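Local coordinates for protein geranyltranstransferase (Agrobacterium tumefaciens, PDB 2H8O) that probably condenses geranyl diphosphate with isopentenyl diphosphate to give farnesyl diphosphate, consistent with its membership of the polyprenyl synthetase family, at residues E51-L54 with G55-S59; K207-E211 with D212-T216; C230-G233 with A234-G238; E318-A321 with I322-A326. One frame throughout, in Å; residues are numbered along the deposited sequence.

Contact 1. Residues E51-L54 with G55-S59; sequences EALL and GHLLS
Leu53 and Leu57 meet one turn apart at the C-terminal end of helix 34-57. Leu57 N donates to Leu53 O at 2.8 Å. The two side chains slant across each other beside this bond, with Leu53 CG 3.7 Å from Leu57 CD1. Leu57 has CG anti to its carbonyl carbon (chi1 -65°), which lays CG 3.4 Å from Leu53 O. The other bonds of this last turn are also i to i+4. Gly55 N meets Glu51 O at 2.9 Å, and His56 N meets Ala52 O at 3.1 Å. Leu58 N reaches Leu54 O at 2.9 Å with a more bent N-H...O angle of 135°, as the chain leaves helical geometry at Leu58. Ser59 N then turns back to His56 O at 3.1 Å.

Arginines collect the carbonyls at the helix end: Arg63 bonds His56 O, Arg69 bonds Leu57 O and Arg78 bonds Leu58 O. Glu51 OE2 forms a salt bridge with Arg87. In the all-helical fold, Leu53 and Leu54 pack against helix 104-125, Leu54 and Leu58 touch helix 71-82, and Leu57 and Leu58 reach helix 148-167.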
loop_
_atom_site.group_PDB
_atom_site.type_symbol
_atom_site.label_atom_id
_atom_site.label_comp_id
_atom_site.label_asym_id
_atom_site.label_seq_id
_atom_site.Cartn_x
_atom_site.Cartn_y
_atom_site.Cartn_z
ATOM N N GLU A 51 -8.877 -10.074 -15.665
ATOM C CA GLU A 51 -10.133 -10.097 -14.922
ATOM C C GLU A 51 -10.433 -11.444 -14.267
ATOM O O GLU A 51 -10.973 -11.487 -13.158
ATOM C CB GLU A 51 -11.275 -9.606 -15.804
ATOM C CG GLU A 51 -11.183 -8.126 -16.082
ATOM C CD GLU A 51 -11.972 -7.653 -17.306
ATOM O OE1 GLU A 51 -12.720 -8.468 -17.934
ATOM O OE2 GLU A 51 -11.823 -6.453 -17.646
ATOM N N ALA A 52 -10.157 -12.552 -14.952
ATOM C CA ALA A 52 -10.384 -13.867 -14.374
ATOM C C ALA A 52 -9.522 -14.064 -13.114
ATOM O O ALA A 52 -10.027 -14.467 -12.053
ATOM C CB ALA A 52 -10.120 -14.971 -15.413
ATOM N N LEU A 53 -8.244 -13.685 -13.204
ATOM C CA LEU A 53 -7.371 -13.812 -12.027
ATOM C C LEU A 53 -7.832 -12.861 -10.918
ATOM O O LEU A 53 -7.911 -13.248 -9.750
ATOM C CB LEU A 53 -5.920 -13.572 -12.400
ATOM C CG LEU A 53 -4.934 -13.661 -11.232
ATOM C CD1 LEU A 53 -4.925 -15.032 -10.556
ATOM C CD2 LEU A 53 -3.535 -13.349 -11.725
ATOM N N LEU A 54 -8.157 -11.623 -11.277
ATOM C CA LEU A 54 -8.709 -10.667 -10.293
ATOM C C LEU A 54 -9.939 -11.219 -9.555
ATOM O O LEU A 54 -10.058 -11.088 -8.341
ATOM C CB LEU A 54 -9.036 -9.349 -10.978
ATOM C CG LEU A 54 -7.804 -8.513 -11.319
ATOM C CD1 LEU A 54 -8.176 -7.429 -12.335
ATOM C CD2 LEU A 54 -7.172 -7.908 -10.046
ATOM N N GLY A 55 -10.841 -11.870 -10.281
ATOM C CA GLY A 55 -12.025 -12.431 -9.644
ATOM C C GLY A 55 -11.645 -13.478 -8.620
ATOM O O GLY A 55 -12.257 -13.587 -7.550
ATOM N N HIS A 56 -10.650 -14.273 -8.978
ATOM C CA HIS A 56 -10.110 -15.286 -8.100
ATOM C C HIS A 56 -9.457 -14.641 -6.867
ATOM O O HIS A 56 -9.736 -15.029 -5.732
ATOM C CB HIS A 56 -9.109 -16.135 -8.875
ATOM C CG HIS A 56 -8.466 -17.199 -8.059
ATOM N ND1 HIS A 56 -9.167 -18.286 -7.585
ATOM C CD2 HIS A 56 -7.191 -17.352 -7.635
ATOM C CE1 HIS A 56 -8.351 -19.065 -6.899
ATOM N NE2 HIS A 56 -7.145 -18.528 -6.921
ATOM N N LEU A 57 -8.639 -13.615 -7.096
ATOM C CA LEU A 57 -7.930 -12.944 -5.991
ATOM C C LEU A 57 -8.867 -12.176 -5.057
ATOM O O LEU A 57 -8.498 -11.892 -3.907
ATOM C CB LEU A 57 -6.856 -12.007 -6.544
ATOM C CG LEU A 57 -5.693 -12.656 -7.295
ATOM C CD1 LEU A 57 -4.891 -11.634 -8.085
ATOM C CD2 LEU A 57 -4.782 -13.374 -6.308
ATOM N N LEU A 58 -10.058 -11.828 -5.559
ATOM C CA LEU A 58 -11.080 -11.115 -4.775
ATOM C C LEU A 58 -12.192 -12.059 -4.294
ATOM O O LEU A 58 -13.247 -11.614 -3.868
ATOM C CB LEU A 58 -11.640 -9.930 -5.577
ATOM C CG LEU A 58 -10.606 -8.837 -5.889
ATOM C CD1 LEU A 58 -11.193 -7.815 -6.868
ATOM C CD2 LEU A 58 -10.156 -8.146 -4.597
ATOM N N SER A 59 -11.932 -13.360 -4.284
ATOM C CA SER A 59 -12.935 -14.287 -3.773
ATOM C C SER A 59 -13.092 -14.113 -2.263
ATOM O O SER A 59 -12.250 -13.502 -1.601
ATOM C CB SER A 59 -12.582 -15.728 -4.124
ATOM O OG SER A 59 -11.460 -16.144 -3.383
#

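Contact 2. Residues K207-E211 with D212-T216; sequences KAPDE and DGIIT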
loop_
_atom_site.group_PDB
_atom_site.type_symbol
_atom_site.label_atom_id
_atom_site.label_comp_id
_atom_site.label_asym_id
_atom_site.label_seq_id
_atom_site.Cartn_x
_atom_site.Cartn_y
_atom_site.Cartn_z
ATOM N N LYS A 207 -3.478 27.160 -8.459
ATOM C CA LYS A 207 -2.284 27.907 -8.845
ATOM C C LYS A 207 -1.727 27.316 -10.147
ATOM O O LYS A 207 -1.106 26.258 -10.138
ATOM C CB LYS A 207 -1.261 27.829 -7.709
ATOM C CG LYS A 207 0.159 28.250 -8.066
ATOM C CD LYS A 207 1.027 28.460 -6.822
ATOM C CE LYS A 207 1.036 27.249 -5.872
ATOM N NZ LYS A 207 1.227 25.902 -6.530
ATOM N N ALA A 208 -1.964 27.995 -11.267
ATOM C CA ALA A 208 -1.612 27.439 -12.579
ATOM C C ALA A 208 -0.114 27.104 -12.688
ATOM O O ALA A 208 0.738 27.945 -12.405
ATOM C CB ALA A 208 -2.023 28.413 -13.699
ATOM N N PRO A 209 0.216 25.868 -13.094
ATOM C CA PRO A 209 1.618 25.511 -13.270
ATOM C C PRO A 209 2.172 26.022 -14.596
ATOM O O PRO A 209 1.399 26.330 -15.523
ATOM C CB PRO A 209 1.584 23.975 -13.278
ATOM C CG PRO A 209 0.255 23.663 -13.873
ATOM C CD PRO A 209 -0.678 24.734 -13.391
ATOM N N ASP A 210 3.495 26.113 -14.678
ATOM C CA ASP A 210 4.160 26.390 -15.949
ATOM C C ASP A 210 4.401 25.083 -16.697
ATOM O O ASP A 210 3.987 23.998 -16.251
ATOM C CB ASP A 210 5.453 27.198 -15.732
ATOM C CG ASP A 210 6.499 26.472 -14.893
ATOM O OD1 ASP A 210 6.369 25.253 -14.614
ATOM O OD2 ASP A 210 7.474 27.158 -14.518
ATOM N N GLU A 211 5.048 25.161 -17.848
ATOM C CA GLU A 211 5.207 23.980 -18.671
ATOM C C GLU A 211 6.000 22.875 -17.947
ATOM O O GLU A 211 5.622 21.716 -17.960
ATOM C CB GLU A 211 5.869 24.347 -19.994
ATOM C CG GLU A 211 5.782 23.263 -21.015
ATOM C CD GLU A 211 6.251 23.707 -22.386
ATOM O OE1 GLU A 211 6.253 24.921 -22.688
ATOM O OE2 GLU A 211 6.614 22.808 -23.162
ATOM N N ASP A 212 7.099 23.251 -17.314
ATOM C CA ASP A 212 7.902 22.286 -16.572
ATOM C C ASP A 212 7.052 21.618 -15.476
ATOM O O ASP A 212 7.164 20.404 -15.219
ATOM C CB ASP A 212 9.120 22.990 -15.981
ATOM C CG ASP A 212 10.073 22.026 -15.296
ATOM O OD1 ASP A 212 10.684 21.208 -16.017
ATOM O OD2 ASP A 212 10.203 22.096 -14.053
ATOM N N GLY A 213 6.194 22.399 -14.834
ATOM C CA GLY A 213 5.321 21.854 -13.797
ATOM C C GLY A 213 4.307 20.856 -14.318
ATOM O O GLY A 213 4.017 19.833 -13.663
ATOM N N ILE A 214 3.748 21.153 -15.492
ATOM C CA ILE A 214 2.782 20.276 -16.139
ATOM C C ILE A 214 3.446 18.952 -16.516
ATOM O O ILE A 214 2.925 17.872 -16.256
ATOM C CB ILE A 214 2.154 20.931 -17.391
ATOM C CG1 ILE A 214 1.313 22.148 -16.992
ATOM C CG2 ILE A 214 1.290 19.931 -18.160
ATOM C CD1 ILE A 214 0.882 23.008 -18.178
ATOM N N ILE A 215 4.632 19.034 -17.119
ATOM C CA ILE A 215 5.332 17.830 -17.547
ATOM C C ILE A 215 5.592 16.931 -16.334
ATOM O O ILE A 215 5.374 15.706 -16.358
ATOM C CB ILE A 215 6.667 18.212 -18.267
ATOM C CG1 ILE A 215 6.325 18.924 -19.588
ATOM C CG2 ILE A 215 7.565 16.989 -18.463
ATOM C CD1 ILE A 215 7.501 19.611 -20.305
ATOM N N THR A 216 6.018 17.558 -15.248
ATOM C CA THR A 216 6.309 16.820 -14.010
ATOM C C THR A 216 5.060 16.173 -13.426
ATOM O O THR A 216 5.075 14.971 -13.113
ATOM C CB THR A 216 6.992 17.738 -12.982
ATOM O OG1 THR A 216 8.275 18.118 -13.505
ATOM C CG2 THR A 216 7.159 17.052 -11.598
#
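Asp210 is the N-cap of helix 211-237, and its side chain caps Gly213 N. Asp210 OD1 accepts the backbone N-H of Gly213 at 2.9 Å. The donor meets OD1 nearly along the carboxylate C-O direction, and the N-H...O angle is 152°. Asp210 can do this because its CG sits between the backbone N and the carbonyl carbon (chi1 62°), which folds the carboxylate back over the first turn. The negative charge there would probably suit the positive end of the helix dipole. Asp212 carries a second carboxylate nearby, but Asp210 OD1 and Asp212 OD2 are 5.0 Å apart and not in contact. The carboxylate of Glu211 forms a salt bridge with Arg293.

The backbone then starts the regular helical pattern. Ile214 N bonds Asp210 O at 3.0 Å, and Ile215 N bonds Glu211 O, also at 3.0 Å. Asp210 therefore serves the helix start twice, once by its side chain and once by its carbonyl.

Two side-chain pairs pack around this start. Pro209 and Ile214 cross at about a right angle, with Pro209 CG 3.6 Å from Ile214 CG1. Ile214 CG1 also lies 3.3 Å from Asp210 O. In the second pair, the extended chain of Glu211 passes Ile215, where Glu211 CG and Ile215 CD1 are 4.1 Å apart.

Helix 289-293 covers this helix start: its Leu289 packs on Glu211, Ile214 and Ile215, and its Leu292 on Ile214. The next residue, Thr216, touches Ile67 of the second subunit.

Contact 3. Residues C230-G233 with A234-G238; sequences CEAG and AIIAG
Ile236 packs closely on the carbonyl of Ala232, one turn back along helix 211-237. Ile236 N donates to Ala232 O at 2.8 Å. Its CG1 stands beside its own N (chi1 -70°) and so comes within 3.1 Å of the same Ala232 O. One oxygen thus receives a backbone bond and has a methylene lying against it. At Gly233 O the arrangement is similar but with a methyl group: Ala237 N bonds it at 2.9 Å, and Ala237 CB is 3.2 Å away. Ile235 N bonds Glu231 O at 3.1 Å, here in the plane of the carbonyl group.

Contact between the side chains themselves is much looser. Ala232 CB and Ile236 CD1 are 4.5 Å apart. Other helices also pack here: Leu181 of helix 175-189 touches Ala232, Ile235 and Ile236, while Val93 and Val97 of helix 88-99 touch Ile236.

The open side is the helix end. Ala237 is partly exposed and Gly238 is exposed. Gly238 has a positive phi of 72° and ends the helix in a Schellman motif. Its N also bonds Ile235 O at 3.2 Å.

Glu231 is the buried charge of the contact. Its carboxylate is shared between Arg244 and Arg248 of helix 241-267, one on each oxygen. The two arginines would be expected to favour the ionised carboxylate, so the negative charge of Glu231 is probably compensated within the protein.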
loop_
_atom_site.group_PDB
_atom_site.type_symbol
_atom_site.label_atom_id
_atom_site.label_comp_id
_atom_site.label_asym_id
_atom_site.label_seq_id
_atom_site.Cartn_x
_atom_site.Cartn_y
_atom_site.Cartn_z
ATOM N N CYS A 230 5.767 -1.403 -18.204
ATOM C CA CYS A 230 6.707 -1.862 -19.224
ATOM C C CYS A 230 8.012 -2.326 -18.620
ATOM O O CYS A 230 8.537 -3.359 -18.989
ATOM C CB CYS A 230 6.957 -0.748 -20.211
ATOM S SG CYS A 230 5.463 -0.350 -21.183
ATOM N N GLU A 231 8.537 -1.547 -17.680
ATOM C CA GLU A 231 9.778 -1.918 -17.002
ATOM C C GLU A 231 9.636 -3.232 -16.235
ATOM O O GLU A 231 10.577 -4.022 -16.153
ATOM C CB GLU A 231 10.282 -0.774 -16.097
ATOM C CG GLU A 231 11.673 -1.024 -15.492
ATOM C CD GLU A 231 12.173 0.102 -14.621
ATOM O OE1 GLU A 231 11.463 1.107 -14.482
ATOM O OE2 GLU A 231 13.306 -0.010 -14.102
ATOM N N ALA A 232 8.441 -3.468 -15.686
ATOM C CA ALA A 232 8.161 -4.697 -14.945
ATOM C C ALA A 232 8.437 -5.961 -15.746
ATOM O O ALA A 232 8.849 -6.974 -15.180
ATOM C CB ALA A 232 6.719 -4.703 -14.452
ATOM N N GLY A 233 8.183 -5.922 -17.050
ATOM C CA GLY A 233 8.435 -7.092 -17.880
ATOM C C GLY A 233 9.897 -7.500 -17.856
ATOM O O GLY A 233 10.228 -8.693 -17.766
ATOM N N ALA A 234 10.780 -6.502 -17.946
ATOM C CA ALA A 234 12.220 -6.715 -17.847
ATOM C C ALA A 234 12.622 -7.236 -16.465
ATOM O O ALA A 234 13.437 -8.153 -16.357
ATOM C CB ALA A 234 12.971 -5.431 -18.174
ATOM N N ILE A 235 12.038 -6.684 -15.403
ATOM C CA ILE A 235 12.331 -7.177 -14.056
ATOM C C ILE A 235 11.893 -8.647 -13.897
ATOM O O ILE A 235 12.637 -9.500 -13.391
ATOM C CB ILE A 235 11.652 -6.306 -12.979
ATOM C CG1 ILE A 235 12.222 -4.896 -13.029
ATOM C CG2 ILE A 235 11.855 -6.923 -11.603
ATOM C CD1 ILE A 235 11.524 -3.965 -12.086
ATOM N N ILE A 236 10.688 -8.946 -14.357
ATOM C CA ILE A 236 10.134 -10.297 -14.285
ATOM C C ILE A 236 10.976 -11.275 -15.128
ATOM O O ILE A 236 11.191 -12.403 -14.727
ATOM C CB ILE A 236 8.685 -10.290 -14.789
ATOM C CG1 ILE A 236 7.770 -9.550 -13.784
ATOM C CG2 ILE A 236 8.190 -11.730 -15.067
ATOM C CD1 ILE A 236 6.391 -9.140 -14.360
ATOM N N ALA A 237 11.414 -10.830 -16.297
ATOM C CA ALA A 237 12.162 -11.698 -17.229
ATOM C C ALA A 237 13.611 -11.900 -16.783
ATOM O O ALA A 237 14.314 -12.768 -17.330
ATOM C CB ALA A 237 12.113 -11.136 -18.632
ATOM N N GLY A 238 14.068 -11.120 -15.810
ATOM C CA GLY A 238 15.450 -11.182 -15.334
ATOM C C GLY A 238 16.422 -10.595 -16.343
ATOM O O GLY A 238 17.548 -11.080 -16.493
#

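Contact 4. Residues E318-A321 with I322-A326; sequences EKAA and ILIAA
Ile324 has CG1 anti to its carbonyl carbon and beside its backbone N (chi1 -72°), and the chain beyond is extended (chi2 172°). This runs CG1 and CD1 back along the helix toward Ala320. CG1 lies 3.4 Å from Ala320 O, and CD1 ends 4.0 Å from Ala320 CB. The same carbonyl is gripped from the backbone: Ile324 N bonds Ala320 O at 2.9 Å, with a C=O...N angle of 170°. Ala325 N bonds Ala321 O, and Ala325 CB rests 3.3 Å from that oxygen.

This is the first turn of helix 321-331, entered from the short 3-10 segment at 318-320. Ala321 N closes the 3-10 turn on Glu318 O. Where the helix type changes, two waters bridge Lys319 O to the new helix. Each donates to this carbonyl oxygen; one accepts from Ile322 N at 3.1 Å and the other from Leu323 N at 3.0 Å. Water thus satisfies the N-H groups of Ile322 and Leu323.

Ala320 packs on Leu99 of helix 88-99 and, with Leu323, on Leu313. Ile322 touches Phe91 and Glu95 of helix 88-99 and also Asn38 and Arg42 of helix 34-57.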
loop_
_atom_site.group_PDB
_atom_site.type_symbol
_atom_site.label_atom_id
_atom_site.label_comp_id
_atom_site.label_asym_id
_atom_site.label_seq_id
_atom_site.Cartn_x
_atom_site.Cartn_y
_atom_site.Cartn_z
ATOM N N GLU A 318 9.993 -8.749 -35.295
ATOM C CA GLU A 318 8.550 -9.006 -35.362
ATOM C C GLU A 318 7.920 -9.220 -34.000
ATOM O O GLU A 318 6.717 -8.994 -33.808
ATOM C CB GLU A 318 8.269 -10.261 -36.205
ATOM C CG GLU A 318 8.854 -10.268 -37.594
ATOM C CD GLU A 318 8.179 -9.300 -38.537
ATOM O OE1 GLU A 318 7.457 -8.398 -38.058
ATOM O OE2 GLU A 318 8.377 -9.461 -39.767
ATOM N N LYS A 319 8.718 -9.702 -33.053
ATOM C CA LYS A 319 8.237 -10.012 -31.726
ATOM C C LYS A 319 7.754 -8.748 -30.982
ATOM O O LYS A 319 6.981 -8.843 -30.027
ATOM C CB LYS A 319 9.360 -10.694 -30.953
ATOM C CG LYS A 319 8.942 -11.351 -29.668
ATOM C CD LYS A 319 10.019 -12.297 -29.153
ATOM C CE LYS A 319 11.355 -11.596 -28.940
ATOM N NZ LYS A 319 12.275 -11.719 -30.127
ATOM N N ALA A 320 8.190 -7.575 -31.435
ATOM C CA ALA A 320 7.772 -6.293 -30.838
ATOM C C ALA A 320 6.491 -5.715 -31.474
ATOM O O ALA A 320 6.017 -4.665 -31.077
ATOM C CB ALA A 320 8.925 -5.269 -30.915
ATOM N N ALA A 321 5.908 -6.407 -32.447
ATOM C CA ALA A 321 4.758 -5.874 -33.190
ATOM C C ALA A 321 3.575 -5.479 -32.308
ATOM O O ALA A 321 2.949 -4.443 -32.542
ATOM C CB ALA A 321 4.279 -6.894 -34.240
ATOM N N ILE A 322 3.273 -6.311 -31.319
ATOM C CA ILE A 322 2.138 -6.056 -30.421
ATOM C C ILE A 322 2.337 -4.798 -29.590
ATOM O O ILE A 322 1.430 -3.978 -29.462
ATOM C CB ILE A 322 1.873 -7.269 -29.503
ATOM C CG1 ILE A 322 1.262 -8.394 -30.341
ATOM C CG2 ILE A 322 0.962 -6.897 -28.353
ATOM C CD1 ILE A 322 1.150 -9.677 -29.627
ATOM N N LEU A 323 3.516 -4.644 -29.010
ATOM C CA LEU A 323 3.804 -3.434 -28.226
ATOM C C LEU A 323 3.894 -2.197 -29.097
ATOM O O LEU A 323 3.477 -1.119 -28.685
ATOM C CB LEU A 323 5.072 -3.594 -27.407
ATOM C CG LEU A 323 4.877 -4.412 -26.134
ATOM C CD1 LEU A 323 6.233 -4.768 -25.522
ATOM C CD2 LEU A 323 3.963 -3.687 -25.119
ATOM N N ILE A 324 4.449 -2.339 -30.294
ATOM C CA ILE A 324 4.502 -1.207 -31.231
ATOM C C ILE A 324 3.078 -0.798 -31.638
ATOM O O ILE A 324 2.774 0.395 -31.707
ATOM C CB ILE A 324 5.400 -1.525 -32.432
ATOM C CG1 ILE A 324 6.852 -1.529 -31.954
ATOM C CG2 ILE A 324 5.205 -0.505 -33.571
ATOM C CD1 ILE A 324 7.827 -2.005 -32.983
ATOM N N ALA A 325 2.198 -1.780 -31.836
ATOM C CA ALA A 325 0.781 -1.522 -32.144
ATOM C C ALA A 325 0.092 -0.790 -30.993
ATOM O O ALA A 325 -0.761 0.064 -31.221
ATOM C CB ALA A 325 0.054 -2.808 -32.462
ATOM N N ALA A 326 0.460 -1.131 -29.760
ATOM C CA ALA A 326 -0.082 -0.441 -28.596
ATOM C C ALA A 326 0.308 1.032 -28.632
ATOM O O ALA A 326 -0.521 1.896 -28.385
ATOM C CB ALA A 326 0.396 -1.091 -27.311
HETATM O O HOH W 1 5.339 -6.967 -28.615
HETATM O O HOH W 2 4.281 -9.209 -30.974
#

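The four contacts follow one another along the chain without nesting. Each marks a helix end: contacts 1 and 3 close helices 34-57 and 211-237, and contacts 2 and 4 start helices 211-237 and 321-331. Contacts 2 and 3 sit at the two ends of one long helix, their centres 31 Å apart. Contacts 1 and 2 lie on opposite sides of the chain's centre, 39 Å apart between centres. Contacts 3 and 4 are the closest pair, with nearest atoms about 5 Å apart; both pack on helix 88-99. Contact 4 also touches the early part of helix 34-57, so the C-terminal helix lies beside the N-terminal one in this helical bundle.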